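Local coordinates for protein-tyrosine-phosphatase (Vibrio vulnificus, PDB 7DHF) that probably removes phosphate from tyrosine residues of proteins, as a low-molecular-weight protein tyrosine phosphatase linked to capsular polysaccharide, at residues N6-V11 with K28-K33; A78-Y83 with Q99-A104; P121-Q126 with V132-L137. The protein carries 1 engineered substitution. All coordinates share one frame; numbering follows the deposited sequence.

Overall arrangement
From the N terminus, the chain runs along strand 7-12, returns through helix 18-29 and turns into strand 34-39; interaction 1 closes this first loop near the N-terminal ends of the sheet strands 7-12 and 34-39. Interaction 2 follows, closing a second loop that carries strand 85-88 and helix 92-100. Interaction 3 closes the shortest loop, between the 121-126 segment and helix 128-146. The three lie in series, none nested in or crossing another. Interactions 1 and 2 touch where K7 and L9 pack against Y83, whereas interaction 3 sits across the chain's centre from both, with D122, the predicted proton donor, in its first segment.

Interaction 1: residues N6-V11 with K28-K33; sequences NKILVV and KLLPNK
I8 and L30 meet through their terminal methyls in the beta-alpha-beta unit formed by strand 7-12, helix 18-29 and strand 34-39. The I8 side chain points from the strand toward the turn that follows the helix, and its CD1 lies 4.0 Å from L30 CD1, the two side chains crossing at about a right angle. A chi1 of -56° turns I8 CG1 beside the backbone N, and an extended chi2 (163°) sends CD1 on toward L30 and to 4.1 Å from K33 CB. L30 is the first residue to leave helical geometry and opens a type I turn to K33, closed by a bond from K33 N to L30 O. A146 of the C-terminal helix also touches L30, while L87 of strand 85-88 packs on I8.

K33 runs obliquely across N6. Its CB makes the nearest approach, 3.4 Å from N6 O, and after a bend at chi2 (-69°) its CD lies 3.9 Å from N6 CA. The ammonium group bonds to the carbonyl of F5, its strongest protein partner, and to the C-terminal carboxylate of L149; its bond to N6 OD1 is weak at 3.4 Å. A water links the polar groups: it accepts from K33 NZ at 2.7 Å and donates to N32 O at 3.0 Å, with a further weak bond to N6 OD1.

Interaction 2: residues A78-Y83 with Q99-A104; sequences ALCSQY and QIAPEA
C80 projects from helix 77-80 toward two alanine methyls, A101 and A104. Its SG stands anti to the carbonyl carbon and beside the backbone N (chi1 -71°), a rotation that brings the sulfur to 3.8 Å from A101 CB. The C80 CB lies 4.1 Å from A104 CB; SG thus meets A101, while CB lies against both methyls.

Both methyls come from the bend where the 92-100 helix gives way and a 3-10 segment starts at 102, with a bond from A104 N to A101 O. In the alpha/beta fold of this family, with its four-stranded parallel sheet in the order 2-1-3-4, the contact joins the connections before and after strand 85-88, whose I86 touches both C80 and A104. At the margin, the E103 carboxylate bends back (chi1 66°, chi2 -76°) and OE2 bonds to S77 OG, a polar link beside the apolar one. K107 NZ donates to the carbonyls of C80 and Y83, the ends of the type I turn.

Across the two segments themselves the contact is made by the cysteine side chain and two methyls, all buried, and therefore depends on close apolar fit rather than on directed bonds.

Interaction 3: residues P121-Q126 with V132-L137; sequences PDPYRQ and VHAYQL
The 121-126 segment approaches helix 128-146 most closely at P123 and A134, whose CA atoms are 6.7 Å apart, and then folds into a type II turn from P123 to Q126. Two prolines meet the helix. P123 sets its ring against the methyl of A134, CG to CB 4.1 Å, and its ring also touches A130 and F131 one turn earlier in the helix.

P121, two residues earlier, lies across the side chains of H133 and L137 at about a right angle to each. Its CG comes to the edge of the imidazole, near the ring plane, 4.2 Å from H133 CD2, while P121 CD lies 4.1 Å from L137 CD1. H133 has CG anti to the backbone N (chi1 175°), which carries the ring toward P121; L137 CG lies over one face of that ring, offset toward its rim.

Between the prolines is D122, the predicted proton donor on the loop that bears the general acid in low-molecular-weight tyrosine phosphatases. Its first side-chain bond points away from the helix, and it touches R18, a predicted active-site residue that P123 also meets. A bound phosphate ion about 5 Å from the P123 side chain (nearest atoms) places the contact beside the active-site pocket. D122 OD1 accepts from Y124 N at 3.0 Å in an Asx turn, the N-H reaching the oxygen from above the carboxylate plane, while OD2 bonds to a glycerol, probably from the crystallisation liquor. The extended Q126 side chain reaches back along the segment; NE2 donates to D122 O at 2.8 Å on a lone pair, but the bond is bent (N-H...O 133°), and a second, to Y124 O, is weak.

Interaction 1: residues N6-V11 with K28-K33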
loop_
_atom_site.group_PDB
_atom_site.type_symbol
_atom_site.label_atom_id
_atom_site.label_comp_id
_atom_site.label_asym_id
_atom_site.label_seq_id
_atom_site.Cartn_x
_atom_site.Cartn_y
_atom_site.Cartn_z
ATOM N N ASN A 6 -7.962 2.462 -13.345
ATOM C CA ASN A 6 -8.653 3.561 -12.687
ATOM C C ASN A 6 -8.804 3.377 -11.188
ATOM O O ASN A 6 -8.770 4.364 -10.452
ATOM C CB ASN A 6 -10.041 3.753 -13.303
ATOM C CG ASN A 6 -9.971 4.174 -14.753
ATOM O OD1 ASN A 6 -9.101 4.955 -15.140
ATOM N ND2 ASN A 6 -10.879 3.653 -15.566
ATOM N N LYS A 7 -8.972 2.143 -10.725
ATOM C CA LYS A 7 -9.069 1.833 -9.305
ATOM C C LYS A 7 -7.831 1.039 -8.913
ATOM O O LYS A 7 -7.543 -0.003 -9.514
ATOM C CB LYS A 7 -10.338 1.029 -9.019
ATOM C CG LYS A 7 -11.623 1.776 -9.350
ATOM C CD LYS A 7 -12.863 0.956 -9.015
ATOM C CE LYS A 7 -13.064 0.826 -7.512
ATOM N NZ LYS A 7 -14.233 -0.031 -7.171
ATOM N N ILE A 8 -7.109 1.528 -7.907
ATOM C CA ILE A 8 -5.807 0.993 -7.530
ATOM C C ILE A 8 -5.866 0.558 -6.072
ATOM O O ILE A 8 -6.297 1.328 -5.206
ATOM C CB ILE A 8 -4.699 2.045 -7.727
ATOM C CG1 ILE A 8 -4.689 2.552 -9.173
ATOM C CG2 ILE A 8 -3.341 1.466 -7.356
ATOM C CD1 ILE A 8 -3.930 3.843 -9.362
ATOM N N LEU A 9 -5.410 -0.663 -5.799
ATOM C CA LEU A 9 -5.372 -1.211 -4.448
ATOM C C LEU A 9 -3.918 -1.427 -4.054
ATOM O O LEU A 9 -3.206 -2.207 -4.696
ATOM C CB LEU A 9 -6.138 -2.535 -4.387
ATOM C CG LEU A 9 -6.305 -3.152 -2.996
ATOM C CD1 LEU A 9 -7.242 -2.312 -2.133
ATOM C CD2 LEU A 9 -6.809 -4.581 -3.103
ATOM N N VAL A 10 -3.480 -0.737 -3.005
ATOM C CA VAL A 10 -2.129 -0.893 -2.477
ATOM C C VAL A 10 -2.170 -1.943 -1.375
ATOM O O VAL A 10 -2.969 -1.839 -0.438
ATOM C CB VAL A 10 -1.597 0.448 -1.949
ATOM C CG1 VAL A 10 -0.185 0.293 -1.405
ATOM C CG2 VAL A 10 -1.641 1.500 -3.047
ATOM N N VAL A 11 -1.313 -2.958 -1.480
ATOM C CA VAL A 11 -1.406 -4.135 -0.627
ATOM C C VAL A 11 -0.087 -4.379 0.090
ATOM O O VAL A 11 0.991 -4.306 -0.510
ATOM C CB VAL A 11 -1.831 -5.379 -1.433
ATOM C CG1 VAL A 11 -1.733 -6.644 -0.585
ATOM C CG2 VAL A 11 -3.248 -5.200 -1.956
ATOM N N LYS A 28 -2.898 11.334 -3.624
ATOM C CA LYS A 28 -2.589 12.749 -3.805
ATOM C C LYS A 28 -2.001 13.010 -5.186
ATOM O O LYS A 28 -2.291 14.039 -5.806
ATOM C CB LYS A 28 -1.628 13.209 -2.710
ATOM C CG LYS A 28 -1.305 14.689 -2.748
ATOM C CD LYS A 28 -0.368 15.062 -1.612
ATOM C CE LYS A 28 0.122 16.492 -1.731
ATOM N NZ LYS A 28 1.205 16.778 -0.748
ATOM N N LEU A 29 -1.181 12.086 -5.690
ATOM C CA LEU A 29 -0.587 12.241 -7.010
ATOM C C LEU A 29 -1.559 11.915 -8.132
ATOM O O LEU A 29 -1.360 12.382 -9.260
ATOM C CB LEU A 29 0.612 11.301 -7.152
ATOM C CG LEU A 29 1.849 11.596 -6.309
ATOM C CD1 LEU A 29 2.765 10.384 -6.270
ATOM C CD2 LEU A 29 2.586 12.792 -6.891
ATOM N N LEU A 30 -2.602 11.139 -7.853
ATOM C CA LEU A 30 -3.536 10.670 -8.874
ATOM C C LEU A 30 -4.960 10.987 -8.442
ATOM O O LEU A 30 -5.749 10.085 -8.139
ATOM C CB LEU A 30 -3.351 9.172 -9.112
ATOM C CG LEU A 30 -2.033 8.769 -9.779
ATOM C CD1 LEU A 30 -1.869 7.262 -9.776
ATOM C CD2 LEU A 30 -1.962 9.299 -11.204
ATOM N N PRO A 31 -5.329 12.271 -8.425
ATOM C CA PRO A 31 -6.704 12.629 -8.044
ATOM C C PRO A 31 -7.754 12.127 -9.020
ATOM O O PRO A 31 -8.942 12.124 -8.676
ATOM C CB PRO A 31 -6.668 14.162 -7.983
ATOM C CG PRO A 31 -5.527 14.550 -8.873
ATOM C CD PRO A 31 -4.512 13.456 -8.732
ATOM N N ASN A 32 -7.364 11.715 -10.224
ATOM C CA ASN A 32 -8.293 11.152 -11.194
ATOM C C ASN A 32 -8.411 9.636 -11.078
ATOM O O ASN A 32 -8.975 8.999 -11.975
ATOM C CB ASN A 32 -7.892 11.551 -12.618
ATOM C CG ASN A 32 -6.594 10.909 -13.064
ATOM O OD1 ASN A 32 -5.745 10.560 -12.243
ATOM N ND2 ASN A 32 -6.430 10.755 -14.373
ATOM N N LYS A 33 -7.871 9.051 -10.010
ATOM C CA LYS A 33 -7.988 7.630 -9.731
ATOM C C LYS A 33 -8.598 7.443 -8.350
ATOM O O LYS A 33 -8.633 8.367 -7.532
ATOM C CB LYS A 33 -6.612 6.948 -9.744
ATOM C CG LYS A 33 -5.769 7.247 -10.967
ATOM C CD LYS A 33 -6.344 6.619 -12.215
ATOM C CE LYS A 33 -5.419 6.831 -13.401
ATOM N NZ LYS A 33 -5.998 6.281 -14.650
HETATM O O HOH W 1 -8.041 8.082 -14.654
#

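Interaction 2: residues A78-Y83 with Q99-A104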
loop_
_atom_site.group_PDB
_atom_site.type_symbol
_atom_site.label_atom_id
_atom_site.label_comp_id
_atom_site.label_asym_id
_atom_site.label_seq_id
_atom_site.Cartn_x
_atom_site.Cartn_y
_atom_site.Cartn_z
ATOM N N ALA A 78 -13.002 -11.058 -3.218
ATOM C CA ALA A 78 -14.041 -10.109 -3.602
ATOM C C ALA A 78 -13.487 -8.691 -3.683
ATOM O O ALA A 78 -13.828 -7.934 -4.600
ATOM C CB ALA A 78 -15.203 -10.177 -2.612
ATOM N N LEU A 79 -12.636 -8.309 -2.728
ATOM C CA LEU A 79 -12.043 -6.978 -2.767
ATOM C C LEU A 79 -11.200 -6.792 -4.023
ATOM O O LEU A 79 -11.282 -5.753 -4.686
ATOM C CB LEU A 79 -11.204 -6.737 -1.511
ATOM C CG LEU A 79 -10.653 -5.318 -1.354
ATOM C CD1 LEU A 79 -11.783 -4.334 -1.068
ATOM C CD2 LEU A 79 -9.609 -5.263 -0.255
ATOM N N CYS A 80 -10.383 -7.793 -4.366
ATOM C CA CYS A 80 -9.523 -7.676 -5.540
ATOM C C CYS A 80 -10.333 -7.450 -6.810
ATOM O O CYS A 80 -9.872 -6.753 -7.722
ATOM C CB CYS A 80 -8.664 -8.933 -5.692
ATOM S SG CYS A 80 -7.358 -9.115 -4.457
ATOM N N SER A 81 -11.537 -8.022 -6.892
ATOM C CA SER A 81 -12.356 -7.866 -8.088
ATOM C C SER A 81 -12.821 -6.428 -8.289
ATOM O O SER A 81 -13.251 -6.079 -9.393
ATOM C CB SER A 81 -13.566 -8.802 -8.031
ATOM O OG SER A 81 -14.467 -8.424 -7.004
ATOM N N GLN A 82 -12.742 -5.593 -7.257
ATOM C CA GLN A 82 -13.193 -4.212 -7.345
ATOM C C GLN A 82 -12.123 -3.260 -7.858
ATOM O O GLN A 82 -12.414 -2.072 -8.040
ATOM C CB GLN A 82 -13.664 -3.725 -5.971
ATOM C CG GLN A 82 -14.755 -4.571 -5.345
ATOM C CD GLN A 82 -15.201 -4.029 -4.002
ATOM O OE1 GLN A 82 -15.081 -4.701 -2.978
ATOM N NE2 GLN A 82 -15.720 -2.806 -4.001
ATOM N N TYR A 83 -10.902 -3.736 -8.093
ATOM C CA TYR A 83 -9.795 -2.865 -8.458
ATOM C C TYR A 83 -9.147 -3.340 -9.750
ATOM O O TYR A 83 -9.109 -4.537 -10.047
ATOM C CB TYR A 83 -8.781 -2.758 -7.304
ATOM C CG TYR A 83 -9.409 -2.076 -6.114
ATOM C CD1 TYR A 83 -9.335 -0.700 -5.960
ATOM C CD2 TYR A 83 -10.131 -2.804 -5.177
ATOM C CE1 TYR A 83 -9.937 -0.071 -4.891
ATOM C CE2 TYR A 83 -10.734 -2.185 -4.105
ATOM C CZ TYR A 83 -10.638 -0.819 -3.968
ATOM O OH TYR A 83 -11.244 -0.201 -2.903
ATOM N N GLN A 99 -2.655 -16.807 -3.520
ATOM C CA GLN A 99 -3.300 -17.840 -2.716
ATOM C C GLN A 99 -4.730 -17.439 -2.378
ATOM O O GLN A 99 -5.638 -18.278 -2.373
ATOM C CB GLN A 99 -2.511 -18.074 -1.428
ATOM C CG GLN A 99 -1.214 -18.843 -1.603
ATOM C CD GLN A 99 -0.468 -19.017 -0.292
ATOM O OE1 GLN A 99 -0.424 -18.108 0.538
ATOM N NE2 GLN A 99 0.114 -20.195 -0.094
ATOM N N ILE A 100 -4.945 -16.154 -2.094
ATOM C CA ILE A 100 -6.272 -15.660 -1.743
ATOM C C ILE A 100 -7.101 -15.403 -2.995
ATOM O O ILE A 100 -8.293 -15.728 -3.041
ATOM C CB ILE A 100 -6.138 -14.394 -0.874
ATOM C CG1 ILE A 100 -5.429 -14.718 0.443
ATOM C CG2 ILE A 100 -7.508 -13.775 -0.605
ATOM C CD1 ILE A 100 -4.958 -13.495 1.207
ATOM N N ALA A 101 -6.487 -14.819 -4.022
ATOM C CA ALA A 101 -7.191 -14.391 -5.231
ATOM C C ALA A 101 -6.354 -14.767 -6.442
ATOM O O ALA A 101 -5.691 -13.915 -7.049
ATOM C CB ALA A 101 -7.455 -12.885 -5.203
ATOM N N PRO A 102 -6.357 -16.043 -6.832
ATOM C CA PRO A 102 -5.537 -16.449 -7.985
ATOM C C PRO A 102 -5.873 -15.696 -9.260
ATOM O O PRO A 102 -4.982 -15.466 -10.087
ATOM C CB PRO A 102 -5.821 -17.952 -8.114
ATOM C CG PRO A 102 -7.116 -18.165 -7.402
ATOM C CD PRO A 102 -7.146 -17.163 -6.292
ATOM N N GLU A 103 -7.131 -15.298 -9.440
ATOM C CA GLU A 103 -7.543 -14.555 -10.625
ATOM C C GLU A 103 -6.916 -13.168 -10.709
ATOM O O GLU A 103 -6.997 -12.539 -11.770
ATOM C CB GLU A 103 -9.071 -14.438 -10.682
ATOM C CG GLU A 103 -9.707 -13.604 -9.567
ATOM C CD GLU A 103 -9.762 -14.328 -8.233
ATOM O OE1 GLU A 103 -9.514 -15.551 -8.207
ATOM O OE2 GLU A 103 -10.051 -13.672 -7.210
ATOM N N ALA A 104 -6.302 -12.679 -9.635
ATOM C CA ALA A 104 -5.743 -11.333 -9.609
ATOM C C ALA A 104 -4.275 -11.282 -10.015
ATOM O O ALA A 104 -3.682 -10.199 -9.995
ATOM C CB ALA A 104 -5.906 -10.726 -8.212
#

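Interaction 3: residues P121-Q126 with V132-L137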
loop_
_atom_site.group_PDB
_atom_site.type_symbol
_atom_site.label_atom_id
_atom_site.label_comp_id
_atom_site.label_asym_id
_atom_site.label_seq_id
_atom_site.Cartn_x
_atom_site.Cartn_y
_atom_site.Cartn_z
ATOM N N PRO A 121 10.516 -2.303 2.981
ATOM C CA PRO A 121 10.390 -3.074 4.222
ATOM C C PRO A 121 9.422 -2.458 5.221
ATOM O O PRO A 121 9.219 -1.242 5.274
ATOM C CB PRO A 121 11.817 -3.072 4.780
ATOM C CG PRO A 121 12.421 -1.826 4.249
ATOM C CD PRO A 121 11.813 -1.608 2.894
ATOM N N ASP A 122 8.841 -3.331 6.034
ATOM C CA ASP A 122 7.842 -2.935 7.021
ATOM C C ASP A 122 8.505 -2.187 8.174
ATOM O O ASP A 122 9.410 -2.742 8.814
ATOM C CB ASP A 122 7.169 -4.202 7.538
ATOM C CG ASP A 122 6.012 -3.919 8.475
ATOM O OD1 ASP A 122 5.675 -2.736 8.685
ATOM O OD2 ASP A 122 5.424 -4.895 8.987
ATOM N N PRO A 123 8.106 -0.952 8.474
ATOM C CA PRO A 123 8.698 -0.220 9.603
ATOM C C PRO A 123 8.035 -0.477 10.948
ATOM O O PRO A 123 8.471 0.105 11.948
ATOM C CB PRO A 123 8.472 1.238 9.186
ATOM C CG PRO A 123 7.170 1.202 8.465
ATOM C CD PRO A 123 7.155 -0.113 7.719
ATOM N N TYR A 124 7.015 -1.329 10.997
ATOM C CA TYR A 124 6.219 -1.491 12.207
ATOM C C TYR A 124 7.099 -1.836 13.401
ATOM O O TYR A 124 7.981 -2.695 13.315
ATOM C CB TYR A 124 5.177 -2.588 11.985
ATOM C CG TYR A 124 4.172 -2.737 13.109
ATOM C CD1 TYR A 124 3.485 -1.635 13.604
ATOM C CD2 TYR A 124 3.884 -3.984 13.647
ATOM C CE1 TYR A 124 2.560 -1.769 14.621
ATOM C CE2 TYR A 124 2.958 -4.126 14.663
ATOM C CZ TYR A 124 2.298 -3.017 15.144
ATOM O OH TYR A 124 1.375 -3.156 16.153
ATOM N N ARG A 125 6.858 -1.142 14.513
ATOM C CA ARG A 125 7.534 -1.383 15.782
ATOM C C ARG A 125 9.003 -0.986 15.766
ATOM O O ARG A 125 9.764 -1.381 16.657
ATOM C CB ARG A 125 7.338 -2.823 16.263
ATOM C CG ARG A 125 5.931 -3.036 16.762
ATOM C CD ARG A 125 5.743 -4.364 17.480
ATOM N NE ARG A 125 4.338 -4.640 17.797
ATOM C CZ ARG A 125 3.536 -3.860 18.522
ATOM N NH1 ARG A 125 2.283 -4.230 18.732
ATOM N NH2 ARG A 125 3.955 -2.710 19.032
ATOM N N GLN A 126 9.408 -0.183 14.788
ATOM C CA GLN A 126 10.746 0.379 14.730
ATOM C C GLN A 126 10.675 1.885 14.972
ATOM O O GLN A 126 9.596 2.467 15.115
ATOM C CB GLN A 126 11.395 0.050 13.384
ATOM C CG GLN A 126 11.651 -1.436 13.188
ATOM C CD GLN A 126 11.749 -1.826 11.730
ATOM O OE1 GLN A 126 12.687 -1.440 11.033
ATOM N NE2 GLN A 126 10.771 -2.591 11.257
ATOM N N VAL A 132 10.682 6.995 8.206
ATOM C CA VAL A 132 11.197 7.954 7.231
ATOM C C VAL A 132 11.742 7.226 6.008
ATOM O O VAL A 132 11.521 7.649 4.866
ATOM C CB VAL A 132 12.252 8.868 7.885
ATOM C CG1 VAL A 132 12.941 9.741 6.840
ATOM C CG2 VAL A 132 11.607 9.734 8.955
ATOM N N HIS A 133 12.463 6.124 6.224
ATOM C CA HIS A 133 12.990 5.344 5.108
ATOM C C HIS A 133 11.859 4.768 4.266
ATOM O O HIS A 133 11.889 4.835 3.031
ATOM C CB HIS A 133 13.886 4.225 5.641
ATOM C CG HIS A 133 14.382 3.290 4.583
ATOM N ND1 HIS A 133 15.269 3.678 3.600
ATOM C CD2 HIS A 133 14.120 1.981 4.354
ATOM C CE1 HIS A 133 15.529 2.650 2.814
ATOM N NE2 HIS A 133 14.845 1.607 3.250
ATOM N N ALA A 134 10.847 4.192 4.921
ATOM C CA ALA A 134 9.713 3.646 4.186
ATOM C C ALA A 134 9.003 4.733 3.394
ATOM O O ALA A 134 8.667 4.535 2.220
ATOM C CB ALA A 134 8.743 2.961 5.149
ATOM N N TYR A 135 8.775 5.896 4.013
ATOM C CA TYR A 135 8.101 6.974 3.300
ATOM C C TYR A 135 8.906 7.411 2.084
ATOM O O TYR A 135 8.340 7.658 1.013
ATOM C CB TYR A 135 7.833 8.169 4.219
ATOM C CG TYR A 135 6.952 9.186 3.537
ATOM C CD1 TYR A 135 5.574 9.138 3.682
ATOM C CD2 TYR A 135 7.491 10.155 2.699
ATOM C CE1 TYR A 135 4.757 10.038 3.036
ATOM C CE2 TYR A 135 6.678 11.061 2.045
ATOM C CZ TYR A 135 5.311 10.998 2.218
ATOM O OH TYR A 135 4.489 11.891 1.573
ATOM N N GLN A 136 10.227 7.514 2.232
ATOM C CA GLN A 136 11.067 7.928 1.112
ATOM C C GLN A 136 10.897 6.991 -0.077
ATOM O O GLN A 136 10.690 7.440 -1.211
ATOM C CB GLN A 136 12.531 7.972 1.551
ATOM C CG GLN A 136 13.488 8.430 0.461
ATOM C CD GLN A 136 13.284 9.882 0.083
ATOM O OE1 GLN A 136 12.902 10.702 0.917
ATOM N NE2 GLN A 136 13.539 10.208 -1.177
ATOM N N LEU A 137 10.999 5.682 0.160
ATOM C CA LEU A 137 10.841 4.723 -0.929
ATOM C C LEU A 137 9.437 4.782 -1.510
ATOM O O LEU A 137 9.261 4.738 -2.732
ATOM C CB LEU A 137 11.165 3.311 -0.445
ATOM C CG LEU A 137 12.612 3.049 -0.021
ATOM C CD1 LEU A 137 12.756 1.632 0.510
ATOM C CD2 LEU A 137 13.585 3.288 -1.167
#